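Local structure of pesticidial crystal protein CRY2AA (Bacillus thuringiensis serovar kurstaki, 1I5P) at residues S542-L547 with V625-P630; N562-T567 with I592-A597; R43-L48 with G413-F418. The protein kills dipteran and lepidopteran larvae by binding to cells of the midgut epithelium and promoting their colloid-osmotic lysis. One frame throughout, in Å; residues are numbered along the deposited sequence.

Contact 1. Residues S542-L547 with V625-P630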
loop_
_atom_site.group_PDB
_atom_site.type_symbol
_atom_site.label_atom_id
_atom_site.label_comp_id
_atom_site.label_asym_id
_atom_site.label_seq_id
_atom_site.Cartn_x
_atom_site.Cartn_y
_atom_site.Cartn_z
ATOM N N SER A 542 -3.653 23.333 14.414
ATOM C CA SER A 542 -2.304 23.686 14.007
ATOM C C SER A 542 -1.402 22.467 14.129
ATOM O O SER A 542 -1.477 21.720 15.103
ATOM C CB SER A 542 -1.757 24.821 14.870
ATOM O OG SER A 542 -2.193 26.074 14.372
ATOM N N TYR A 543 -0.547 22.273 13.134
ATOM C CA TYR A 543 0.359 21.134 13.118
ATOM C C TYR A 543 1.757 21.525 12.693
ATOM O O TYR A 543 1.965 22.569 12.071
ATOM C CB TYR A 543 -0.120 20.070 12.119
ATOM C CG TYR A 543 -1.497 19.484 12.351
ATOM C CD1 TYR A 543 -2.639 20.114 11.858
ATOM C CD2 TYR A 543 -1.654 18.275 13.035
ATOM C CE1 TYR A 543 -3.910 19.551 12.039
ATOM C CE2 TYR A 543 -2.915 17.709 13.225
ATOM C CZ TYR A 543 -4.036 18.350 12.725
ATOM O OH TYR A 543 -5.281 17.790 12.932
ATOM N N ASN A 544 2.720 20.676 13.033
ATOM C CA ASN A 544 4.089 20.882 12.584
ATOM C C ASN A 544 4.134 20.070 11.299
ATOM O O ASN A 544 3.771 18.891 11.285
ATOM C CB ASN A 544 5.110 20.313 13.568
ATOM C CG ASN A 544 5.429 21.263 14.692
ATOM O OD1 ASN A 544 5.569 22.468 14.481
ATOM N ND2 ASN A 544 5.567 20.724 15.899
ATOM N N LEU A 545 4.542 20.712 10.216
ATOM C CA LEU A 545 4.631 20.032 8.942
ATOM C C LEU A 545 6.000 19.400 8.790
ATOM O O LEU A 545 7.028 20.074 8.919
ATOM C CB LEU A 545 4.391 21.007 7.788
ATOM C CG LEU A 545 4.588 20.459 6.371
ATOM C CD1 LEU A 545 3.544 19.388 6.075
ATOM C CD2 LEU A 545 4.475 21.601 5.369
ATOM N N TYR A 546 6.004 18.096 8.532
ATOM C CA TYR A 546 7.231 17.349 8.325
ATOM C C TYR A 546 7.204 16.790 6.913
ATOM O O TYR A 546 6.199 16.236 6.473
ATOM C CB TYR A 546 7.343 16.174 9.306
ATOM C CG TYR A 546 7.648 16.544 10.739
ATOM C CD1 TYR A 546 6.632 16.931 11.608
ATOM C CD2 TYR A 546 8.958 16.502 11.231
ATOM C CE1 TYR A 546 6.902 17.268 12.935
ATOM C CE2 TYR A 546 9.241 16.838 12.557
ATOM C CZ TYR A 546 8.208 17.219 13.403
ATOM O OH TYR A 546 8.487 17.560 14.708
ATOM N N LEU A 547 8.303 16.948 6.194
ATOM C CA LEU A 547 8.382 16.400 4.852
ATOM C C LEU A 547 9.416 15.297 4.879
ATOM O O LEU A 547 10.572 15.531 5.239
ATOM C CB LEU A 547 8.785 17.467 3.827
ATOM C CG LEU A 547 7.784 18.606 3.585
ATOM C CD1 LEU A 547 8.254 19.450 2.414
ATOM C CD2 LEU A 547 6.400 18.042 3.295
ATOM N N VAL A 625 1.838 16.728 12.062
ATOM C CA VAL A 625 1.894 16.176 13.402
ATOM C C VAL A 625 1.503 17.230 14.437
ATOM O O VAL A 625 1.874 18.397 14.311
ATOM C CB VAL A 625 3.328 15.666 13.687
ATOM C CG1 VAL A 625 3.395 15.000 15.048
ATOM C CG2 VAL A 625 3.747 14.695 12.580
ATOM N N PRO A 626 0.733 16.835 15.463
ATOM C CA PRO A 626 0.335 17.798 16.487
ATOM C C PRO A 626 1.588 18.482 17.005
ATOM O O PRO A 626 2.592 17.826 17.304
ATOM C CB PRO A 626 -0.353 16.917 17.517
ATOM C CG PRO A 626 -1.056 15.923 16.630
ATOM C CD PRO A 626 0.074 15.538 15.693
ATOM N N THR A 627 1.524 19.805 17.092
ATOM C CA THR A 627 2.658 20.617 17.524
ATOM C C THR A 627 3.308 20.237 18.853
ATOM O O THR A 627 4.496 20.474 19.050
ATOM C CB THR A 627 2.259 22.108 17.588
ATOM O OG1 THR A 627 1.345 22.314 18.672
ATOM C CG2 THR A 627 1.577 22.522 16.290
ATOM N N ASN A 628 2.544 19.652 19.764
ATOM C CA ASN A 628 3.095 19.281 21.062
ATOM C C ASN A 628 3.514 17.820 21.148
ATOM O O ASN A 628 3.720 17.289 22.237
ATOM C CB ASN A 628 2.083 19.605 22.166
ATOM C CG ASN A 628 0.702 19.039 21.880
ATOM O OD1 ASN A 628 0.410 18.620 20.756
ATOM N ND2 ASN A 628 -0.161 19.042 22.893
ATOM N N LEU A 629 3.655 17.175 19.995
ATOM C CA LEU A 629 4.058 15.774 19.959
ATOM C C LEU A 629 5.292 15.594 19.092
ATOM O O LEU A 629 5.207 15.115 17.960
ATOM C CB LEU A 629 2.920 14.899 19.424
ATOM C CG LEU A 629 1.625 14.856 20.243
ATOM C CD1 LEU A 629 0.629 13.932 19.558
ATOM C CD2 LEU A 629 1.921 14.364 21.656
ATOM N N PRO A 630 6.463 15.998 19.605
ATOM C CA PRO A 630 7.690 15.844 18.822
ATOM C C PRO A 630 8.022 14.361 18.628
ATOM O O PRO A 630 7.625 13.516 19.430
ATOM C CB PRO A 630 8.727 16.571 19.673
ATOM C CG PRO A 630 8.230 16.321 21.075
ATOM C CD PRO A 630 6.752 16.603 20.917
HETATM O O HOH W 1 5.792 17.737 16.253
#

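Contact 2. Residues N562-T567 with I592-A597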
loop_
_atom_site.group_PDB
_atom_site.type_symbol
_atom_site.label_atom_id
_atom_site.label_comp_id
_atom_site.label_asym_id
_atom_site.label_seq_id
_atom_site.Cartn_x
_atom_site.Cartn_y
_atom_site.Cartn_z
ATOM N N ASN A 562 -0.705 29.090 3.946
ATOM C CA ASN A 562 -1.192 30.114 4.869
ATOM C C ASN A 562 -0.514 31.452 4.593
ATOM O O ASN A 562 -0.350 32.271 5.497
ATOM C CB ASN A 562 -0.898 29.711 6.317
ATOM C CG ASN A 562 -1.579 28.413 6.725
ATOM O OD1 ASN A 562 -1.057 27.663 7.555
ATOM N ND2 ASN A 562 -2.753 28.153 6.165
ATOM N N GLY A 563 -0.113 31.674 3.348
ATOM C CA GLY A 563 0.554 32.918 3.013
ATOM C C GLY A 563 1.954 32.969 3.598
ATOM O O GLY A 563 2.635 33.990 3.510
ATOM N N ARG A 564 2.387 31.865 4.200
ATOM C CA ARG A 564 3.719 31.791 4.791
ATOM C C ARG A 564 4.646 31.009 3.863
ATOM O O ARG A 564 4.240 30.017 3.252
ATOM C CB ARG A 564 3.666 31.088 6.152
ATOM C CG ARG A 564 2.542 31.540 7.078
ATOM C CD ARG A 564 2.616 30.780 8.401
ATOM N NE ARG A 564 1.361 30.808 9.149
ATOM C CZ ARG A 564 1.118 30.072 10.232
ATOM N NH1 ARG A 564 2.044 29.246 10.704
ATOM N NH2 ARG A 564 -0.057 30.152 10.841
ATOM N N VAL A 565 5.894 31.454 3.760
ATOM C CA VAL A 565 6.866 30.775 2.916
ATOM C C VAL A 565 8.013 30.249 3.766
ATOM O O VAL A 565 8.774 31.028 4.338
ATOM C CB VAL A 565 7.453 31.720 1.850
ATOM C CG1 VAL A 565 8.349 30.938 0.899
ATOM C CG2 VAL A 565 6.332 32.405 1.090
ATOM N N TYR A 566 8.131 28.930 3.860
ATOM C CA TYR A 566 9.207 28.331 4.636
ATOM C C TYR A 566 10.284 27.829 3.688
ATOM O O TYR A 566 9.993 27.132 2.715
ATOM C CB TYR A 566 8.691 27.163 5.479
ATOM C CG TYR A 566 7.562 27.516 6.417
ATOM C CD1 TYR A 566 6.243 27.555 5.969
ATOM C CD2 TYR A 566 7.810 27.801 7.757
ATOM C CE1 TYR A 566 5.195 27.863 6.835
ATOM C CE2 TYR A 566 6.771 28.113 8.633
ATOM C CZ TYR A 566 5.469 28.140 8.164
ATOM O OH TYR A 566 4.449 28.450 9.029
ATOM N N THR A 567 11.530 28.181 3.979
ATOM C CA THR A 567 12.644 27.765 3.143
ATOM C C THR A 567 13.648 26.927 3.924
ATOM O O THR A 567 14.168 27.358 4.950
ATOM C CB THR A 567 13.372 28.986 2.548
ATOM O OG1 THR A 567 12.432 29.804 1.845
ATOM C CG2 THR A 567 14.464 28.543 1.588
ATOM N N ILE A 592 9.457 21.423 8.642
ATOM C CA ILE A 592 9.236 22.653 7.893
ATOM C C ILE A 592 8.765 23.783 8.797
ATOM O O ILE A 592 9.208 24.920 8.669
ATOM C CB ILE A 592 8.190 22.449 6.782
ATOM C CG1 ILE A 592 8.618 21.295 5.867
ATOM C CG2 ILE A 592 8.031 23.727 5.983
ATOM C CD1 ILE A 592 9.996 21.472 5.251
ATOM N N GLY A 593 7.860 23.469 9.711
ATOM C CA GLY A 593 7.357 24.487 10.610
ATOM C C GLY A 593 5.894 24.300 10.956
ATOM O O GLY A 593 5.238 23.363 10.489
ATOM N N ASN A 594 5.384 25.205 11.782
ATOM C CA ASN A 594 4.003 25.165 12.217
ATOM C C ASN A 594 3.055 25.715 11.156
ATOM O O ASN A 594 3.311 26.760 10.561
ATOM C CB ASN A 594 3.858 25.956 13.515
ATOM C CG ASN A 594 2.423 26.041 13.985
ATOM O OD1 ASN A 594 1.669 26.919 13.561
ATOM N ND2 ASN A 594 2.032 25.119 14.856
ATOM N N ILE A 595 1.962 24.999 10.916
ATOM C CA ILE A 595 0.985 25.423 9.936
ATOM C C ILE A 595 -0.419 25.269 10.501
ATOM O O ILE A 595 -0.638 24.513 11.449
ATOM C CB ILE A 595 1.111 24.610 8.611
ATOM C CG1 ILE A 595 0.636 23.169 8.808
ATOM C CG2 ILE A 595 2.548 24.637 8.125
ATOM C CD1 ILE A 595 -0.848 22.967 8.537
ATOM N N VAL A 596 -1.369 25.991 9.914
ATOM C CA VAL A 596 -2.753 25.935 10.360
ATOM C C VAL A 596 -3.646 25.313 9.295
ATOM O O VAL A 596 -3.722 25.814 8.176
ATOM C CB VAL A 596 -3.310 27.338 10.669
ATOM C CG1 VAL A 596 -4.633 27.209 11.429
ATOM C CG2 VAL A 596 -2.300 28.144 11.474
ATOM N N ALA A 597 -4.312 24.216 9.645
ATOM C CA ALA A 597 -5.225 23.549 8.721
ATOM C C ALA A 597 -6.587 24.227 8.869
ATOM O O ALA A 597 -7.519 23.652 9.435
ATOM C CB ALA A 597 -5.333 22.064 9.058
#

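Contact 3. Residues R43-L48 with G413-F418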
loop_
_atom_site.group_PDB
_atom_site.type_symbol
_atom_site.label_atom_id
_atom_site.label_comp_id
_atom_site.label_asym_id
_atom_site.label_seq_id
_atom_site.Cartn_x
_atom_site.Cartn_y
_atom_site.Cartn_z
ATOM N N ARG A 43 -11.826 -16.778 4.109
ATOM C CA ARG A 43 -12.760 -17.857 3.828
ATOM C C ARG A 43 -13.422 -17.837 2.459
ATOM O O ARG A 43 -13.529 -18.870 1.803
ATOM C CB ARG A 43 -13.854 -17.871 4.903
ATOM C CG ARG A 43 -14.897 -18.975 4.737
ATOM C CD ARG A 43 -15.978 -18.897 5.816
ATOM N NE ARG A 43 -16.948 -17.820 5.604
ATOM C CZ ARG A 43 -17.987 -17.892 4.773
ATOM N NH1 ARG A 43 -18.203 -18.992 4.063
ATOM N NH2 ARG A 43 -18.831 -16.872 4.669
ATOM N N THR A 44 -13.861 -16.661 2.027
ATOM C CA THR A 44 -14.586 -16.528 0.766
ATOM C C THR A 44 -13.876 -15.866 -0.407
ATOM O O THR A 44 -14.291 -16.036 -1.553
ATOM C CB THR A 44 -15.872 -15.722 0.983
ATOM O OG1 THR A 44 -15.525 -14.344 1.170
ATOM C CG2 THR A 44 -16.619 -16.214 2.222
ATOM N N ASP A 45 -12.829 -15.099 -0.144
ATOM C CA ASP A 45 -12.172 -14.413 -1.240
ATOM C C ASP A 45 -10.841 -14.965 -1.685
ATOM O O ASP A 45 -10.309 -15.920 -1.115
ATOM C CB ASP A 45 -12.025 -12.931 -0.912
ATOM C CG ASP A 45 -13.363 -12.224 -0.822
ATOM O OD1 ASP A 45 -14.263 -12.566 -1.613
ATOM O OD2 ASP A 45 -13.509 -11.328 0.031
ATOM N N HIS A 46 -10.324 -14.356 -2.742
ATOM C CA HIS A 46 -9.057 -14.758 -3.291
ATOM C C HIS A 46 -7.944 -14.204 -2.425
ATOM O O HIS A 46 -7.512 -13.067 -2.603
ATOM C CB HIS A 46 -8.907 -14.245 -4.726
ATOM C CG HIS A 46 -7.579 -14.559 -5.340
ATOM N ND1 HIS A 46 -7.051 -15.831 -5.366
ATOM C CD2 HIS A 46 -6.664 -13.760 -5.942
ATOM C CE1 HIS A 46 -5.867 -15.804 -5.951
ATOM N NE2 HIS A 46 -5.609 -14.559 -6.309
ATOM N N SER A 47 -7.510 -14.997 -1.455
ATOM C CA SER A 47 -6.406 -14.595 -0.606
ATOM C C SER A 47 -5.246 -15.118 -1.431
ATOM O O SER A 47 -5.442 -15.954 -2.304
ATOM C CB SER A 47 -6.462 -15.314 0.742
ATOM O OG SER A 47 -6.238 -16.709 0.588
ATOM N N LEU A 48 -4.041 -14.639 -1.205
ATOM C CA LEU A 48 -2.936 -15.164 -2.007
ATOM C C LEU A 48 -2.205 -16.146 -1.121
ATOM O O LEU A 48 -0.987 -16.210 -1.149
ATOM C CB LEU A 48 -1.992 -14.033 -2.411
ATOM C CG LEU A 48 -2.420 -13.132 -3.562
ATOM C CD1 LEU A 48 -3.735 -12.419 -3.238
ATOM C CD2 LEU A 48 -1.297 -12.143 -3.817
ATOM N N GLY A 413 -14.438 -16.483 -12.067
ATOM C CA GLY A 413 -13.031 -16.662 -11.763
ATOM C C GLY A 413 -12.696 -15.936 -10.475
ATOM O O GLY A 413 -13.603 -15.539 -9.745
ATOM N N ASN A 414 -11.413 -15.751 -10.185
ATOM C CA ASN A 414 -11.028 -15.053 -8.957
ATOM C C ASN A 414 -11.412 -13.585 -9.002
ATOM O O ASN A 414 -11.240 -12.922 -10.025
ATOM C CB ASN A 414 -9.515 -15.114 -8.732
ATOM C CG ASN A 414 -8.998 -16.515 -8.502
ATOM O OD1 ASN A 414 -9.622 -17.317 -7.819
ATOM N ND2 ASN A 414 -7.827 -16.802 -9.058
ATOM N N SER A 415 -11.930 -13.076 -7.892
ATOM C CA SER A 415 -12.267 -11.663 -7.811
ATOM C C SER A 415 -11.157 -11.067 -6.954
ATOM O O SER A 415 -10.616 -11.736 -6.069
ATOM C CB SER A 415 -13.628 -11.438 -7.142
ATOM O OG SER A 415 -13.526 -11.488 -5.733
ATOM N N ASN A 416 -10.808 -9.817 -7.229
ATOM C CA ASN A 416 -9.751 -9.145 -6.493
ATOM C C ASN A 416 -10.351 -8.134 -5.535
ATOM O O ASN A 416 -11.092 -7.242 -5.933
ATOM C CB ASN A 416 -8.799 -8.481 -7.483
ATOM C CG ASN A 416 -8.372 -9.434 -8.580
ATOM O OD1 ASN A 416 -7.624 -10.385 -8.329
ATOM N ND2 ASN A 416 -8.859 -9.204 -9.800
ATOM N N TYR A 417 -10.013 -8.286 -4.262
ATOM C CA TYR A 417 -10.542 -7.414 -3.225
ATOM C C TYR A 417 -9.768 -7.630 -1.931
ATOM O O TYR A 417 -9.319 -8.741 -1.654
ATOM C CB TYR A 417 -12.019 -7.753 -2.995
ATOM C CG TYR A 417 -12.603 -7.175 -1.729
ATOM C CD1 TYR A 417 -13.021 -5.848 -1.680
ATOM C CD2 TYR A 417 -12.701 -7.944 -0.562
ATOM C CE1 TYR A 417 -13.518 -5.292 -0.509
ATOM C CE2 TYR A 417 -13.196 -7.395 0.619
ATOM C CZ TYR A 417 -13.600 -6.069 0.637
ATOM O OH TYR A 417 -14.051 -5.504 1.808
ATOM N N PHE A 418 -9.601 -6.567 -1.152
ATOM C CA PHE A 418 -8.913 -6.651 0.135
ATOM C C PHE A 418 -9.661 -5.753 1.117
ATOM O O PHE A 418 -10.012 -4.625 0.774
ATOM C CB PHE A 418 -7.454 -6.189 0.014
ATOM C CG PHE A 418 -6.678 -6.895 -1.066
ATOM C CD1 PHE A 418 -6.658 -6.395 -2.367
ATOM C CD2 PHE A 418 -5.979 -8.066 -0.787
ATOM C CE1 PHE A 418 -5.948 -7.050 -3.380
ATOM C CE2 PHE A 418 -5.267 -8.733 -1.786
ATOM C CZ PHE A 418 -5.252 -8.223 -3.088
HETATM O O HOH W 2 -7.979 -10.351 -3.732
HETATM O O HOH W 3 -11.459 -12.148 -3.761
#

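Contact 1. Residues S542-L547 with V625-P630
Asn544 and Val625 form an antiparallel hydrogen-bonded pair between strands 541-550 and 617-626. The pair lies in the jelly-roll beta sandwich of the C-terminal domain of this three-domain toxin. Asn544 N donates to Val625 O over 2.7 Å. The return bond runs 3.0 Å from Val625 N to Asn544 O. Val625 CG2 sits 3.8 Å from Tyr546 CD1, and the two side chains cross obliquely. Val625 CG2 is anti to its carbonyl carbon, which brings this methyl to the tyrosine.

Tyr543 turns the edge of its ring to the other strand, with Val625 C near the ring plane and CD2 3.7 Å from Pro626 N. Its hydroxyl is held by Thr492 and Asn539, and Tyr491 packs edge-to-face on the ring. Past Pro626 the chain leaves in a type I turn to Leu629, closed by a bond from Leu629 N to Pro626 O. In this turn Thr627 CG2 lies 3.4 Å from Ser542 O.

Asn544 CG is anti to the carbonyl carbon (chi1 -84°), and the amide reaches over the start of the turn. ND2 lies 3.3 Å from Thr627 CA. One water joins the strand to the turn: it accepts from Asn544 ND2, gives a weak bond to Leu629 O, and lies 3.1 Å from Tyr546 OH, in the plane of that ring.

Contact 2. Residues N562-T567 with I592-A597
Asn562 grips the backbone of Val596 with both ends of its amide, joining the two sheets of the C-terminal beta sandwich. Val596 N donates to Asn562 OD1 over 2.9 Å at 167°, tilted 22° from the plane of the side-chain carbonyl. Asn562 ND2 returns a more bent bond of 3.2 Å to Val596 O. The two bonds fix the rotation of the amide.

Tyr566 makes the other main contact. Its CB lies 3.5 Å from Ile592 CG2. CD2 comes to 3.3 Å from Ile592 O, and the ring passes by Gly593 to bring its hydroxyl to Asn594 O. Arg564 lies between these two groups. Its chain is extended from CG to NE, with CD anti to CA (chi2 -179°). The guanidinium lies obliquely to Val596 CG2, and its NH2 is the nearest atom to that methyl. Asn562 OD1 lies over one guanidinium face, toward the rim.

The second shell sets these positions. Asn562 and Gly563 form the tight loop between strands 555-561 and 564-571, and Tyr566 bonds through its backbone to Val559. Opposite, Ile592 and Gly593 both face Leu545 in a classic beta bulge. Gly593 takes backbone angles open chiefly to glycine, and its CA lies beside Tyr566 CE2. The axes of strands 564-567 and 592-597 lie 7.5 Å apart at their closest. Within its own strand, Arg564 NH1 donates to Tyr566 OH over 3.0 Å, with the hydroxyl oxygen near the guanidinium plane.

Contact 3. Residues R43-L48 with G413-F418
His46 and Asn414 have the nearest CA atoms of two segments that run almost at right angles, 87° apart, where the end of helix 31-44 meets the short, weakly bonded strand at about 415-416 of the middle domain. The amide of Asn414 stacks on one face of the His46 ring, with the planes 10° apart. Asn414 CB adds a CH-pi contact, 4.2 Å from the ring centroid and over the face. The histidine has CG anti to its backbone N, beside the carbonyl carbon. Its NE2 is hydrogen-bonded to Glu243 OE2 of helix 238-259. His46 CB also lies 3.3 Å from Ser415 O.

Asp45, the first residue after the helix, sets its OD2 3.5 Å from Tyr417 CD2. The carboxylate and ring planes are 72° apart. Asp45 OD1 makes a salt bridge to Arg375, which also donates to Ser415 OG. Farther along, Leu48 CD1 meets the edge of the Phe418 ring, 4.2 Å from CE2.

No direct hydrogen bond joins the two segments, and waters take that part. One accepts from His46 N over 2.7 Å and donates to Ser415 O. Another accepts from Tyr417 N and donates to His46 O. The N-terminal segment after helix 31-44 thus meets the middle domain through a stacked ring, bridging waters and the Asp45–Arg375 ion pair. The nearby Glu243 carboxylate would probably favour a protonated His46.

How the contacts relate
Contacts 1 and 2 belong to the C-terminal sandwich and share a sheet, since strands 541-550 and 585-597 are neighbours in it. Their centres are 11 Å apart, and Tyr543 O probably accepts a hydrogen bond from Ile595 N. Contact 2 is nested inside the loop closed by contact 1. Contact 3 lies across the centre of the chain, about 39 Å from contact 1 between centres, and joins the segment after helix 31-44 to the middle domain. All three are partly buried, and contact 1 has the most buried residues. Contact 1 rests on backbone pairing, contact 2 on side chains reaching a backbone, and contact 3 on stacking and water bridges.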